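Local coordinates for GTP-binding nuclear protein GSP1 (Encephalitozoon cuniculi, PDB 4DJT) that binds GTP and GDP with magnesium and, as a Ran-family GTPase, is probably required for protein import into the nucleus and RNA export, at residues 25-29 with 193-197. Residues are numbered along the deposited sequence.
With MG (magnesium ion), chain D; GDP (guanosine-5'-diphosphate), chain C.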
ATOM      1  N   THR A  25      -8.037  -1.782  -0.189  1.00 12.21           N
ATOM      2  CA  THR A  25      -8.803  -1.739   1.046  1.00 12.56           C
ATOM      3  C   THR A  25      -8.841  -3.089   1.732  1.00 12.52           C
ATOM      4  O   THR A  25      -8.653  -3.176   2.965  1.00 12.85           O
ATOM      5  CB  THR A  25     -10.223  -1.186   0.754  1.00 12.56           C
ATOM      6  OG1 THR A  25     -10.087   0.133   0.197  1.00 12.20           O
ATOM      7  CG2 THR A  25     -11.041  -1.120   2.019  1.00 12.12           C
ATOM      8  N   THR A  26      -8.988  -4.158   0.955  1.00 13.55           N
ATOM      9  CA  THR A  26      -8.949  -5.522   1.526  1.00 14.09           C
ATOM     10  C   THR A  26      -7.633  -5.787   2.272  1.00 13.84           C
ATOM     11  O   THR A  26      -7.626  -6.402   3.369  1.00 14.53           O
ATOM     12  CB  THR A  26      -9.238  -6.610   0.460  1.00 14.87           C
ATOM     13  OG1 THR A  26     -10.504  -6.318  -0.177  1.00 15.46           O
ATOM     14  CG2 THR A  26      -9.313  -8.010   1.118  1.00 15.47           C
ATOM     15  N   TYR A  27      -6.541  -5.289   1.699  1.00 13.49           N
ATOM     16  CA  TYR A  27      -5.224  -5.423   2.285  1.00 13.70           C
ATOM     17  C   TYR A  27      -5.131  -4.739   3.636  1.00 13.36           C
ATOM     18  O   TYR A  27      -4.797  -5.385   4.627  1.00 13.29           O
ATOM     19  CB  TYR A  27      -4.187  -4.834   1.370  1.00 13.69           C
ATOM     20  CG  TYR A  27      -2.747  -4.917   1.881  1.00 13.68           C
ATOM     21  CD1 TYR A  27      -2.067  -6.140   1.918  1.00 14.04           C
ATOM     22  CD2 TYR A  27      -2.055  -3.785   2.233  1.00 13.69           C
ATOM     23  CE1 TYR A  27      -0.754  -6.215   2.337  1.00 13.64           C
ATOM     24  CE2 TYR A  27      -0.735  -3.851   2.656  1.00 13.28           C
ATOM     25  CZ  TYR A  27      -0.094  -5.075   2.715  1.00 13.57           C
ATOM     26  OH  TYR A  27       1.242  -5.119   3.131  1.00 13.90           O
ATOM     27  N   ILE A  28      -5.464  -3.439   3.691  1.00 12.86           N
ATOM     28  CA  ILE A  28      -5.132  -2.622   4.862  1.00 12.66           C
ATOM     29  C   ILE A  28      -6.244  -2.514   5.908  1.00 12.53           C
ATOM     30  O   ILE A  28      -5.961  -2.219   7.050  1.00 12.24           O
ATOM     31  CB  ILE A  28      -4.726  -1.210   4.448  1.00 12.53           C
ATOM     32  CG1 ILE A  28      -3.911  -0.505   5.559  1.00 13.09           C
ATOM     33  CG2 ILE A  28      -5.963  -0.444   3.980  1.00 12.64           C
ATOM     34  CD1 ILE A  28      -2.553  -1.135   5.861  1.00 13.61           C
ATOM     35  N   ASN A  29      -7.509  -2.717   5.505  1.00 11.92           N
ATOM     36  CA  ASN A  29      -8.639  -2.354   6.350  1.00 12.19           C
ATOM     37  C   ASN A  29      -8.872  -3.479   7.406  1.00 13.01           C
ATOM     38  O   ASN A  29      -9.900  -4.190   7.389  1.00 12.38           O
ATOM     39  CB  ASN A  29      -9.861  -2.117   5.494  1.00 12.18           C
ATOM     40  CG  ASN A  29     -11.066  -1.642   6.283  1.00 12.30           C
ATOM     41  OD1 ASN A  29     -10.945  -1.112   7.394  1.00 12.51           O
ATOM     42  ND2 ASN A  29     -12.227  -1.844   5.722  1.00 12.29           N
ATOM     43  N   ASN A 193     -16.932  -0.431   6.495  1.00 15.57           N
ATOM     44  CA  ASN A 193     -16.933   0.036   5.124  1.00 16.02           C
ATOM     45  C   ASN A 193     -16.972   1.553   5.091  1.00 15.07           C
ATOM     46  O   ASN A 193     -17.967   2.171   5.480  1.00 14.74           O
ATOM     47  CB  ASN A 193     -18.138  -0.506   4.370  1.00 17.79           C
ATOM     48  CG  ASN A 193     -18.383   0.252   3.080  1.00 19.22           C
ATOM     49  OD1 ASN A 193     -17.438   0.566   2.355  1.00 19.26           O
ATOM     50  ND2 ASN A 193     -19.686   0.572   2.794  1.00 21.96           N
ATOM     51  N   TYR A 194     -15.893   2.162   4.607  1.00 14.44           N
ATOM     52  CA  TYR A 194     -15.817   3.597   4.515  1.00 13.95           C
ATOM     53  C   TYR A 194     -15.841   4.080   3.059  1.00 14.88           C
ATOM     54  O   TYR A 194     -15.601   5.280   2.793  1.00 15.49           O
ATOM     55  CB  TYR A 194     -14.576   4.155   5.243  1.00 13.22           C
ATOM     56  CG  TYR A 194     -13.286   3.476   4.946  1.00 12.49           C
ATOM     57  CD1 TYR A 194     -12.570   3.750   3.771  1.00 12.03           C
ATOM     58  CD2 TYR A 194     -12.753   2.547   5.840  1.00 12.54           C
ATOM     59  CE1 TYR A 194     -11.382   3.100   3.499  1.00 12.30           C
ATOM     60  CE2 TYR A 194     -11.563   1.919   5.579  1.00 12.38           C
ATOM     61  CZ  TYR A 194     -10.863   2.227   4.408  1.00 12.23           C
ATOM     62  OH  TYR A 194      -9.687   1.604   4.127  1.00 12.65           O
ATOM     63  N   ASP A 195     -16.148   3.173   2.137  1.00 15.26           N
ATOM     64  CA  ASP A 195     -16.070   3.499   0.730  1.00 15.87           C
ATOM     65  C   ASP A 195     -17.283   4.353   0.349  1.00 15.64           C
ATOM     66  O   ASP A 195     -18.406   4.071   0.752  1.00 15.00           O
ATOM     67  CB  ASP A 195     -16.110   2.241  -0.148  1.00 16.70           C
ATOM     68  CG  ASP A 195     -14.869   1.415  -0.078  1.00 17.07           C
ATOM     69  OD1 ASP A 195     -13.923   1.745   0.663  1.00 16.34           O
ATOM     70  OD2 ASP A 195     -14.832   0.416  -0.801  1.00 18.66           O
ATOM     71  N   TYR A 196     -17.062   5.315  -0.529  1.00 16.63           N
ATOM     72  CA  TYR A 196     -18.164   6.017  -1.165  1.00 16.92           C
ATOM     73  C   TYR A 196     -18.863   5.039  -2.084  1.00 18.29           C
ATOM     74  O   TYR A 196     -18.233   4.186  -2.706  1.00 17.90           O
ATOM     75  CB  TYR A 196     -17.669   7.214  -1.975  1.00 17.76           C
ATOM     76  CG  TYR A 196     -16.804   8.193  -1.195  1.00 17.65           C
ATOM     77  CD1 TYR A 196     -17.100   8.518   0.124  1.00 18.23           C
ATOM     78  CD2 TYR A 196     -15.745   8.849  -1.803  1.00 18.50           C
ATOM     79  CE1 TYR A 196     -16.350   9.447   0.823  1.00 18.01           C
ATOM     80  CE2 TYR A 196     -14.984   9.769  -1.107  1.00 18.68           C
ATOM     81  CZ  TYR A 196     -15.293  10.061   0.201  1.00 19.31           C
ATOM     82  OH  TYR A 196     -14.526  10.964   0.920  1.00 21.15           O
ATOM     83  N   HIS A 197     -20.174   5.153  -2.174  1.00 19.51           N
ATOM     84  CA  HIS A 197     -20.907   4.354  -3.125  1.00 21.16           C
ATOM     85  C   HIS A 197     -20.616   4.824  -4.539  1.00 23.00           C
ATOM     86  O   HIS A 197     -20.622   6.024  -4.813  1.00 22.67           O
ATOM     87  CB  HIS A 197     -22.404   4.424  -2.869  1.00 21.72           C
ATOM     88  CG  HIS A 197     -23.189   3.503  -3.758  1.00 23.09           C
ATOM     89  ND1 HIS A 197     -23.152   2.156  -3.620  1.00 24.16           N
ATOM     90  CD2 HIS A 197     -23.965   3.763  -4.892  1.00 23.67           C
ATOM     91  CE1 HIS A 197     -23.937   1.586  -4.578  1.00 24.52           C
ATOM     92  NE2 HIS A 197     -24.417   2.569  -5.361  1.00 24.42           N
TER
HETATM   93 MG    MG D 302     -10.669   0.831  -1.676  1.00 12.21          MG
HETATM   94  PB  GDP C 301      -9.695  -1.464  -3.897  1.00 13.64           P
HETATM   95  O1B GDP C 301      -9.688  -0.875  -2.476  1.00 11.67           O
HETATM   96  O2B GDP C 301      -8.326  -1.554  -4.551  1.00 12.83           O
HETATM   97  O3B GDP C 301     -10.801  -0.861  -4.759  1.00 13.09           O
HETATM   98  O3A GDP C 301     -10.183  -3.003  -3.809  1.00 13.89           O
HETATM   99  PA  GDP C 301     -11.048  -3.720  -2.680  1.00 15.68           P
HETATM  100  O1A GDP C 301     -10.230  -4.052  -1.448  1.00 14.46           O
HETATM  101  O2A GDP C 301     -12.320  -2.949  -2.520  1.00 15.43           O
HETATM  102  O5' GDP C 301     -11.389  -5.135  -3.307  1.00 16.12           O
HETATM  103  C5' GDP C 301     -12.016  -5.178  -4.603  1.00 17.59           C
HETATM  104  C4' GDP C 301     -12.623  -6.558  -4.773  1.00 19.44           C
HETATM  105  O4' GDP C 301     -11.583  -7.507  -4.885  1.00 19.89           O
HETATM  106  C3' GDP C 301     -13.435  -6.987  -3.580  1.00 21.72           C
HETATM  107  O3' GDP C 301     -14.509  -7.780  -4.044  1.00 26.15           O
HETATM  108  C2' GDP C 301     -12.535  -7.866  -2.769  1.00 22.20           C
HETATM  109  O2' GDP C 301     -13.208  -8.894  -2.017  1.00 24.27           O
HETATM  110  C1' GDP C 301     -11.669  -8.455  -3.860  1.00 21.20           C
HETATM  111  N9  GDP C 301     -10.328  -8.741  -3.370  1.00 24.06           N
HETATM  112  C8  GDP C 301      -9.435  -7.907  -2.793  1.00 22.34           C
HETATM  113  N7  GDP C 301      -8.309  -8.592  -2.471  1.00 21.61           N
HETATM  114  C5  GDP C 301      -8.455  -9.842  -2.907  1.00 22.48           C
HETATM  115  C6  GDP C 301      -7.649 -11.076  -2.908  1.00 24.90           C
HETATM  116  O6  GDP C 301      -6.479 -11.114  -2.425  1.00 20.98           O
HETATM  117  N1  GDP C 301      -8.204 -12.177  -3.457  1.00 25.48           N
HETATM  118  C2  GDP C 301      -9.459 -12.172  -3.987  1.00 28.50           C
HETATM  119  N2  GDP C 301      -9.962 -13.289  -4.516  1.00 31.66           N
HETATM  120  N3  GDP C 301     -10.247 -11.080  -4.011  1.00 27.42           N
HETATM  121  C4  GDP C 301      -9.789  -9.928  -3.489  1.00 25.43           C
HETATM  122  O   HOH W   1     -11.653   2.333  -0.727  1.00 11.42           O
HETATM  123  O   HOH W   2     -12.385  -0.386  -1.699  1.00 11.97           O
HETATM  124  O   HOH W   3      -8.932   2.012  -1.643  1.00 12.17           O
HETATM  125  O   HOH W   4     -11.072   1.651  -3.631  1.00 13.11           O
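Two magnesium-bound waters connect the carboxylate of Asp195, in the loop after helix 164-174, to the nucleotide site. Water 1 donates to Asp195 OD1 (2.7 Å), and water 2 donates to Asp195 OD2 (2.7 Å) and to GDP O2A (2.7 Å), so the carboxylate is a second-shell ligand. The ion is six-coordinate: Thr25 OG1 and GDP O1B each lie 2.1 Å from MG, and four waters complete the shell at 2.0-2.2 Å. Asp195 OD1 comes no nearer to Thr25 OG1 than 4.2 Å, and no hydrogen bond crosses between 25-29 and 193-197. An Asx turn, in which Asp195 N donates to Asn193 OD1 (2.9 Å, 157°), leads into the acid.

Beside this water bridge, Tyr194 packs against the helix end. Tyr194 OH is 3.7 Å from Thr25 CG2 and 4.3 Å from Ile28 CG2, while Tyr194 CE2 meets Asn29 OD1 at 3.6 Å, close to the ring plane, so Asn29 sits at the ring edge. The Tyr194 hydroxyl is hydrogen-bonded to Asp67, which also pairs with Thr25 OG1, and to His49. Asn29, the first residue to leave helical geometry, turns its amide to Thr190 and Val192, tying the incoming chain to the helix terminus.

On the nucleotide side, Thr25 N reaches GDP O1B (3.0 Å, 160°) and Thr26 N reaches GDP O1A (2.7 Å, 149°). Such amide-to-phosphate bonds at a helix start, with a threonine hydroxyl on magnesium, are characteristic of the small-GTPase P-loop; Asp195 adds a second-shell acid to this GDP-Mg site, consistent with the C-terminal extension packing onto GDP-bound Ran.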